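Side-chain contacts in DinB-like Protein (Bacillus cereus ATCC 10987, PDB 3DI5), which probably works as a metal-dependent member of the DinB family, holding a nickel ion between histidines of its helical bundle, although its reaction is unknown: residues Gly39-Leu43 with Gly44-Trp48; Ala91-Glu94 with Ala95-Glu99; Arg114-Pro117 with Asn118-Leu122; Phe121-Thr124 with Leu125-Gln129. All coordinates share one frame; numbering follows the deposited sequence.

Interaction 1 of 4, residues Gly39-Leu43 with Gly44-Trp48; sequences GHWTL and GRVAW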
# COMPACT_ATOMS: atom_id res chain seq x y z
N GLY A 39 15.42 -18.06 5.22
CA GLY A 39 16.25 -17.08 4.53
C GLY A 39 15.46 -16.07 3.73
O GLY A 39 16.04 -15.26 3.01
N HIS A 40 14.13 -16.09 3.87
CA HIS A 40 13.26 -15.20 3.13
C HIS A 40 12.51 -14.23 4.04
O HIS A 40 12.59 -14.29 5.26
CB HIS A 40 12.26 -16.03 2.30
CG HIS A 40 12.86 -16.64 1.08
ND1 HIS A 40 13.38 -17.91 1.05
CD2 HIS A 40 13.03 -16.13 -0.17
CE1 HIS A 40 13.84 -18.17 -0.16
NE2 HIS A 40 13.65 -17.11 -0.92
N TRP A 41 11.79 -13.31 3.42
CA TRP A 41 10.97 -12.34 4.14
C TRP A 41 9.92 -12.95 5.05
O TRP A 41 9.40 -14.03 4.79
CB TRP A 41 10.24 -11.44 3.15
CG TRP A 41 11.01 -10.25 2.69
CD1 TRP A 41 12.37 -10.06 2.72
CD2 TRP A 41 10.45 -9.10 2.08
NE1 TRP A 41 12.68 -8.84 2.16
CE2 TRP A 41 11.51 -8.22 1.77
CE3 TRP A 41 9.14 -8.70 1.77
CZ2 TRP A 41 11.30 -6.98 1.16
CZ3 TRP A 41 8.94 -7.47 1.16
CH2 TRP A 41 10.01 -6.62 0.87
N THR A 42 9.63 -12.22 6.13
CA THR A 42 8.53 -12.52 7.02
C THR A 42 7.27 -11.72 6.65
O THR A 42 7.30 -10.77 5.85
CB THR A 42 8.88 -12.20 8.49
OG1 THR A 42 9.02 -10.79 8.64
CG2 THR A 42 10.17 -12.87 8.92
N LEU A 43 6.17 -12.14 7.25
CA LEU A 43 4.87 -11.47 7.09
C LEU A 43 4.90 -10.01 7.53
O LEU A 43 4.30 -9.16 6.88
CB LEU A 43 3.80 -12.25 7.85
CG LEU A 43 2.36 -11.74 7.93
CD1 LEU A 43 1.84 -11.24 6.60
CD2 LEU A 43 1.47 -12.88 8.52
N GLY A 44 5.59 -9.76 8.63
CA GLY A 44 5.84 -8.42 9.14
C GLY A 44 6.52 -7.53 8.11
O GLY A 44 6.14 -6.36 7.97
N ARG A 45 7.48 -8.07 7.36
CA ARG A 45 8.16 -7.28 6.32
C ARG A 45 7.30 -7.08 5.08
O ARG A 45 7.29 -6.00 4.52
CB ARG A 45 9.50 -7.89 5.90
CG ARG A 45 10.25 -6.94 4.96
CD ARG A 45 11.76 -6.87 5.20
NE ARG A 45 12.36 -5.73 4.49
CZ ARG A 45 13.63 -5.66 4.09
NH1 ARG A 45 14.47 -6.67 4.28
NH2 ARG A 45 14.05 -4.57 3.46
N VAL A 46 6.60 -8.12 4.62
CA VAL A 46 5.60 -7.96 3.58
C VAL A 46 4.62 -6.83 3.92
O VAL A 46 4.37 -5.97 3.07
CB VAL A 46 4.86 -9.29 3.24
CG1 VAL A 46 3.79 -9.06 2.13
CG2 VAL A 46 5.86 -10.32 2.82
N ALA A 47 4.13 -6.78 5.17
CA ALA A 47 3.11 -5.81 5.58
C ALA A 47 3.65 -4.38 5.68
O ALA A 47 2.99 -3.41 5.28
CB ALA A 47 2.51 -6.23 6.93
N TRP A 48 4.83 -4.23 6.26
CA TRP A 48 5.46 -2.92 6.31
C TRP A 48 5.87 -2.42 4.90
O TRP A 48 5.86 -1.24 4.65
CB TRP A 48 6.65 -2.96 7.25
CG TRP A 48 7.18 -1.65 7.68
CD1 TRP A 48 8.45 -1.23 7.56
CD2 TRP A 48 6.46 -0.59 8.34
NE1 TRP A 48 8.59 0.03 8.11
CE2 TRP A 48 7.38 0.44 8.58
CE3 TRP A 48 5.13 -0.42 8.75
CZ2 TRP A 48 7.02 1.63 9.21
CZ3 TRP A 48 4.77 0.74 9.37
CH2 TRP A 48 5.71 1.77 9.60

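Interaction 2 of 4, residues Ala91-Glu94 with Ala95-Glu99; sequences AFVE and ALQSE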
# COMPACT_ATOMS: atom_id res chain seq x y z
N ALA A 91 -3.43 10.45 4.78
CA ALA A 91 -2.62 11.60 4.35
C ALA A 91 -2.52 11.60 2.82
O ALA A 91 -2.53 12.63 2.16
CB ALA A 91 -1.24 11.52 4.97
N PHE A 92 -2.45 10.42 2.25
CA PHE A 92 -2.34 10.34 0.80
C PHE A 92 -3.60 10.88 0.12
O PHE A 92 -3.55 11.82 -0.67
CB PHE A 92 -2.09 8.90 0.38
CG PHE A 92 -2.37 8.64 -1.07
CD1 PHE A 92 -1.96 9.55 -2.04
CD2 PHE A 92 -3.09 7.53 -1.47
CE1 PHE A 92 -2.22 9.31 -3.42
CE2 PHE A 92 -3.37 7.31 -2.82
CZ PHE A 92 -2.94 8.21 -3.78
N VAL A 93 -4.74 10.28 0.48
CA VAL A 93 -6.04 10.55 -0.13
C VAL A 93 -6.46 12.00 0.13
O VAL A 93 -7.14 12.63 -0.68
CB VAL A 93 -7.08 9.53 0.42
CG1 VAL A 93 -8.52 9.97 0.17
CG2 VAL A 93 -6.81 8.14 -0.21
N GLU A 94 -6.02 12.53 1.27
CA GLU A 94 -6.24 13.94 1.59
C GLU A 94 -5.45 14.85 0.65
O GLU A 94 -5.94 15.91 0.26
CB GLU A 94 -5.88 14.21 3.04
CG GLU A 94 -7.01 13.90 4.01
CD GLU A 94 -6.62 14.17 5.46
OE1 GLU A 94 -5.39 14.17 5.73
OE2 GLU A 94 -7.52 14.36 6.31
N ALA A 95 -4.25 14.42 0.27
CA ALA A 95 -3.39 15.25 -0.58
C ALA A 95 -3.89 15.21 -2.02
O ALA A 95 -3.92 16.22 -2.71
CB ALA A 95 -1.93 14.81 -0.49
N LEU A 96 -4.32 14.03 -2.45
CA LEU A 96 -4.88 13.85 -3.78
C LEU A 96 -6.11 14.74 -3.96
O LEU A 96 -6.25 15.41 -4.97
CB LEU A 96 -5.24 12.37 -4.01
CG LEU A 96 -5.35 11.89 -5.47
CD1 LEU A 96 -3.97 11.59 -5.99
CD2 LEU A 96 -6.22 10.66 -5.58
N GLN A 97 -7.00 14.74 -2.96
CA GLN A 97 -8.26 15.50 -3.07
C GLN A 97 -8.03 17.01 -2.99
O GLN A 97 -8.77 17.78 -3.60
CB GLN A 97 -9.27 15.06 -2.00
CG GLN A 97 -9.97 13.72 -2.31
CD GLN A 97 -10.77 13.17 -1.14
OE1 GLN A 97 -11.09 11.97 -1.09
NE2 GLN A 97 -11.09 14.02 -0.17
N SER A 98 -7.00 17.42 -2.25
CA SER A 98 -6.65 18.83 -2.11
C SER A 98 -5.98 19.38 -3.35
O SER A 98 -6.32 20.47 -3.81
CB SER A 98 -5.70 19.04 -0.94
OG SER A 98 -6.30 18.60 0.25
N GLU A 99 -5.02 18.62 -3.89
CA GLU A 99 -4.10 19.16 -4.90
C GLU A 99 -4.40 18.79 -6.35
O GLU A 99 -4.05 19.55 -7.25
CB GLU A 99 -2.65 18.81 -4.53
CG GLU A 99 -2.21 19.38 -3.15
CD GLU A 99 -2.08 20.91 -3.12

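Interaction 3 of 4, residues Arg114-Pro117 with Asn118-Leu122; sequences RPMP and NSIFL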
# COMPACT_ATOMS: atom_id res chain seq x y z
N ARG A 114 11.76 6.22 -15.93
CA ARG A 114 10.90 6.31 -17.12
C ARG A 114 9.79 7.37 -16.94
O ARG A 114 9.26 7.53 -15.85
CB ARG A 114 10.33 4.93 -17.52
CG ARG A 114 9.53 4.16 -16.45
CD ARG A 114 9.50 2.64 -16.80
N PRO A 115 9.48 8.13 -18.00
CA PRO A 115 8.42 9.13 -17.91
C PRO A 115 7.04 8.49 -18.17
O PRO A 115 6.86 7.79 -19.15
CB PRO A 115 8.79 10.14 -19.01
CG PRO A 115 9.47 9.32 -20.05
CD PRO A 115 10.11 8.12 -19.34
N MSE A 116 6.10 8.75 -17.27
CA MSE A 116 4.76 8.18 -17.36
C MSE A 116 3.74 9.17 -16.79
O MSE A 116 4.07 9.96 -15.91
CB MSE A 116 4.69 6.87 -16.55
CG MSE A 116 5.62 5.75 -17.05
SE MSE A 116 5.16 5.08 -18.79
CE MSE A 116 4.02 3.59 -18.28
N PRO A 117 2.50 9.15 -17.32
CA PRO A 117 1.45 9.98 -16.73
C PRO A 117 1.16 9.64 -15.25
O PRO A 117 1.42 8.54 -14.79
CB PRO A 117 0.23 9.70 -17.62
CG PRO A 117 0.58 8.60 -18.52
CD PRO A 117 2.05 8.40 -18.50
N ASN A 118 0.63 10.58 -14.50
CA ASN A 118 0.30 10.30 -13.12
C ASN A 118 -0.64 9.09 -12.94
O ASN A 118 -0.50 8.37 -11.96
CB ASN A 118 -0.26 11.52 -12.42
CG ASN A 118 0.81 12.52 -12.08
OD1 ASN A 118 1.94 12.14 -11.79
ND2 ASN A 118 0.47 13.80 -12.12
N SER A 119 -1.55 8.86 -13.88
CA SER A 119 -2.50 7.75 -13.76
C SER A 119 -1.81 6.37 -13.68
O SER A 119 -2.30 5.45 -13.02
CB SER A 119 -3.49 7.76 -14.92
OG SER A 119 -2.81 7.78 -16.13
N ILE A 120 -0.67 6.24 -14.34
CA ILE A 120 0.09 5.01 -14.34
C ILE A 120 0.77 4.85 -12.98
O ILE A 120 0.81 3.76 -12.40
CB ILE A 120 1.12 5.01 -15.48
CG1 ILE A 120 0.43 5.07 -16.85
CG2 ILE A 120 1.97 3.76 -15.44
CD1 ILE A 120 -0.49 3.89 -17.18
N PHE A 121 1.27 5.94 -12.41
CA PHE A 121 1.75 5.84 -11.03
C PHE A 121 0.68 5.15 -10.19
O PHE A 121 0.97 4.25 -9.37
CB PHE A 121 2.04 7.20 -10.42
CG PHE A 121 3.32 7.81 -10.89
CD1 PHE A 121 3.40 8.47 -12.11
CD2 PHE A 121 4.45 7.75 -10.10
CE1 PHE A 121 4.57 9.04 -12.53
CE2 PHE A 121 5.62 8.34 -10.52
CZ PHE A 121 5.68 8.96 -11.75
N LEU A 122 -0.56 5.60 -10.37
CA LEU A 122 -1.66 5.21 -9.49
C LEU A 122 -2.04 3.76 -9.79
O LEU A 122 -2.34 3.00 -8.88
CB LEU A 122 -2.88 6.12 -9.66
CG LEU A 122 -2.79 7.54 -9.09
CD1 LEU A 122 -4.10 8.26 -9.24
CD2 LEU A 122 -2.39 7.51 -7.67

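Interaction 4 of 4, residues Phe121-Thr124 with Leu125-Gln129; sequences FLMT and LINHQ. With NI (nickel (II) ion), chain B.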
# COMPACT_ATOMS: atom_id res chain seq x y z
N PHE A 121 1.27 5.94 -12.41
CA PHE A 121 1.75 5.84 -11.03
C PHE A 121 0.68 5.15 -10.19
O PHE A 121 0.97 4.25 -9.37
CB PHE A 121 2.04 7.20 -10.42
CG PHE A 121 3.32 7.81 -10.89
CD1 PHE A 121 3.40 8.47 -12.11
CD2 PHE A 121 4.45 7.75 -10.10
CE1 PHE A 121 4.57 9.04 -12.53
CE2 PHE A 121 5.62 8.34 -10.52
CZ PHE A 121 5.68 8.96 -11.75
N LEU A 122 -0.56 5.60 -10.37
CA LEU A 122 -1.66 5.21 -9.49
C LEU A 122 -2.04 3.76 -9.79
O LEU A 122 -2.34 3.00 -8.88
CB LEU A 122 -2.88 6.12 -9.66
CG LEU A 122 -2.79 7.54 -9.09
CD1 LEU A 122 -4.10 8.26 -9.24
CD2 LEU A 122 -2.39 7.51 -7.67
N MSE A 123 -2.02 3.39 -11.06
CA MSE A 123 -2.27 2.01 -11.46
C MSE A 123 -1.23 1.11 -10.83
O MSE A 123 -1.52 -0.01 -10.43
CB MSE A 123 -2.19 1.90 -12.99
CG MSE A 123 -2.47 0.54 -13.53
SE MSE A 123 -1.73 0.32 -15.35
CE MSE A 123 0.27 0.30 -14.91
N THR A 124 0.00 1.61 -10.76
CA THR A 124 1.13 0.84 -10.29
C THR A 124 1.02 0.64 -8.79
O THR A 124 1.29 -0.44 -8.29
CB THR A 124 2.50 1.49 -10.75
OG1 THR A 124 2.61 1.41 -12.18
CG2 THR A 124 3.72 0.78 -10.10
N LEU A 125 0.56 1.67 -8.08
CA LEU A 125 0.34 1.57 -6.66
C LEU A 125 -0.62 0.43 -6.31
O LEU A 125 -0.36 -0.34 -5.38
CB LEU A 125 -0.23 2.89 -6.13
CG LEU A 125 -0.52 3.04 -4.65
CD1 LEU A 125 0.77 3.13 -3.83
CD2 LEU A 125 -1.37 4.26 -4.42
N ILE A 126 -1.73 0.35 -7.03
CA ILE A 126 -2.78 -0.64 -6.77
C ILE A 126 -2.30 -2.04 -7.07
O ILE A 126 -2.53 -2.95 -6.28
CB ILE A 126 -4.08 -0.36 -7.59
CG1 ILE A 126 -4.76 0.90 -7.08
CG2 ILE A 126 -5.07 -1.51 -7.46
CD1 ILE A 126 -6.00 1.30 -7.86
N ASN A 127 -1.65 -2.20 -8.22
CA ASN A 127 -1.13 -3.47 -8.68
C ASN A 127 -0.07 -4.06 -7.74
O ASN A 127 -0.11 -5.26 -7.40
CB ASN A 127 -0.52 -3.32 -10.06
CG ASN A 127 -1.54 -3.23 -11.16
OD1 ASN A 127 -2.74 -3.38 -10.94
ND2 ASN A 127 -1.05 -3.00 -12.38
N HIS A 128 0.86 -3.20 -7.32
CA HIS A 128 1.94 -3.57 -6.39
C HIS A 128 1.34 -4.06 -5.07
O HIS A 128 1.68 -5.14 -4.61
CB HIS A 128 2.88 -2.36 -6.17
CG HIS A 128 3.96 -2.59 -5.15
ND1 HIS A 128 3.92 -2.02 -3.89
CD2 HIS A 128 5.11 -3.29 -5.20
CE1 HIS A 128 5.01 -2.37 -3.22
NE2 HIS A 128 5.74 -3.15 -3.99
N GLN A 129 0.46 -3.24 -4.48
CA GLN A 129 -0.21 -3.55 -3.23
C GLN A 129 -0.98 -4.88 -3.29
O GLN A 129 -0.99 -5.62 -2.32
CB GLN A 129 -1.17 -2.44 -2.90
CG GLN A 129 -1.79 -2.57 -1.51
CD GLN A 129 -2.66 -1.42 -1.17
OE1 GLN A 129 -2.39 -0.68 -0.21
NE2 GLN A 129 -3.74 -1.24 -1.94
NI NI B . 7.44 -4.80 -3.89
O HOH W 1 9.35 -6.19 -3.44
O HOH W 2 7.44 -5.48 -6.06
O HOH W 3 8.96 -3.12 -4.56

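Interaction 1 of 4, residues Gly39-Leu43 with Gly44-Trp48
The N-terminal cap of helix 43-58, one of the four long helices of this DinB-family bundle, brings Trp41 and Arg45 together beside the metal site. Thr42 occupies the N-cap position. Its OG1, turned between the backbone N and the carbonyl carbon (chi1 67°), accepts a long, weak capping bond from Arg45 N at 3.4 Å. The first helical turn is then secured by the backbone: Val46 N gives a nearly straight bond to Thr42 O, 3.0 Å long with an N-H...O angle of 174°, and Ala47 N bonds to Leu43 O at 2.9 Å. The aliphatic part of Arg45 lies against the indole. Its CG sits over the six-membered ring of Trp41, 3.6 Å from the centroid and close to the ring normal, which makes a CH-pi contact. A bend at chi2 then carries the guanidinium along the same face, its plane 20° from that of the indole. The charged end has its main partner in Asp71, whose OD1 forms a salt bridge with Arg45 NH2. Trp41 also meets His49, a nickel ligand, edge-to-face, so the cap borders the first coordination shell. A smaller apolar contact lies at the indole edge, where Val46 CG2 sits in the ring plane, 3.8 Å from Trp41 CE3.

Interaction 2 of 4, residues Ala91-Glu94 with Ala95-Glu99
Phe92 and Leu96 meet one turn apart in the last turns of helix 78-99, one of the long helices in the DinB-family bundle, on the face that this alpha-helix presents to its neighbours. In this apolar contact the two side chains run alongside each other in the same direction, with Phe92 CE1 3.9 Å from Leu96 CD1. The methyl group approaches the ring obliquely. Both side chains are buried: Phe92 packs on Ile54 and Leu58 of helix 43-58 and meets Trp13 edge-to-face, while Leu96 reaches Phe9 and Leu10 of helix 6-26. Val93 and Gln97 form a second pair, again with side chains alongside each other, in which the contact joins a methyl group to an amide oxygen: Val93 CG1 is 3.5 Å from Gln97 OE1. The extended chain of Gln97 carries its amide to that methyl group, CG passing close to Val93 O on the way.

The hydrogen bonds are mostly those of the helix itself. Leu96 N to Phe92 O is 2.9 Å long with an N-H...O angle of 162°, and Gln97 N to Val93 O is 3.1 Å. The carbonyl of Glu94 is gripped twice by Ser98; both residues are exposed. Because Ser98 OG lies anti to its own carbonyl carbon (chi1 -60°), the hydroxyl turns back along the helix, and the hydroxyl and the amide reach the acceptor from opposite faces of the carbonyl plane: Ser98 N is 3.1 Å from Glu94 O, and Ser98 OG donates to the same oxygen at 2.7 Å.

Interaction 3 of 4, residues Arg114-Pro117 with Asn118-Leu122
The ring of Phe121 turns its edge toward the end of strand 114-117, where two carbonyl oxygens lie in the ring plane: Pro117 O is 3.3 Å from Phe121 CD1, and Met116 O is 3.5 Å from Phe121 CE1. The electropositive rim of the ring thus faces two oxygens at the strand-to-helix junction. Phe111 meets the same ring with its plane nearly perpendicular. Pro117 holds the N-cap position of the helix, and its O accepts from Ile120 N at 3.1 Å. Ile120 gathers the apolar side chains of the junction with its two branches. CG1, anti to the carbonyl carbon (chi1 -63°), runs alongside the proline ring, 3.9 Å from Pro117 CG. CG2 faces the terminal methyl of Met116, a selenomethionine whose chain folds back at chi2 and chi3; in the conformer described Met116 CE lies 3.5 Å from Ile120 CG2, a contact that is doubtful because the side chain has a second conformer. The strand runs almost at right angles to the first turn of helix 118-142, 93° between their directions, and pairs antiparallel with strand 108-111, so this corner joins the small hairpin directly to the helix bundle.

Interaction 4 of 4, residues Phe121-Thr124 with Leu125-Gln129
His128 and Thr124, one turn apart in helix 118-142, are joined through the backbone: His128 N donates to Thr124 O at 3.0 Å, with an N-H...O angle of 164°. The same pattern satisfies the amides before it, Leu125 N bonding to Phe121 O at 2.9 Å, Ile126 N to Leu122 O at 3.3 Å and Asn127 N to Met123 O at 3.1 Å. The hydroxyl of Thr124 turns back to its own helix, where OG1 is hydrogen-bonded to Ile120 O. The flat amide of Asn127 packs over the preceding turn, its CG 3.3 Å from Met123 O, and rests its ND2 against Met123 CG at 4.0 Å.

His128 spends its ring nitrogen NE2 on the nickel ion, 2.4 Å away. With CG anti to the backbone N (chi1 175°), the imidazole is carried off the helix toward the metal. Three waters and NE2 of His49 and His132 complete six ligands, the three-histidine site characteristic of the DinB family; one of the waters lies at the edge of the His128 ring, in its plane. On another side of the helix, Gln129 OE1 is hydrogen-bonded to the hydroxyl of Tyr85. Leu122 and Leu125 pack against Phe92 of helix 78-99, Leu125 and Gln129 on Trp13 of helix 6-26, and His128 against Ala53 and Ile57 of helix 43-58.

Overall arrangement
Following the chain from its N terminus, interaction 1 caps helix 43-58 where the loop after helix 6-26 ends, and interaction 2 lies at the far end of helix 78-99, on the other side of the chain's centre. Interaction 3 joins hairpin strand 114-117 to helix 118-142, and interaction 4 continues along that helix, sharing Phe121 and Leu122 with interaction 3. All are local and follow in series; none nests inside or crosses another, and only 3 and 4 overlap. Phe92 links interaction 2 to both, touching Leu122 and Leu125. Interactions 1 and 4 do not touch, their nearest atoms about 7 Å apart, yet interaction 4 supplies a nickel ligand and interaction 1 flanks another, His49.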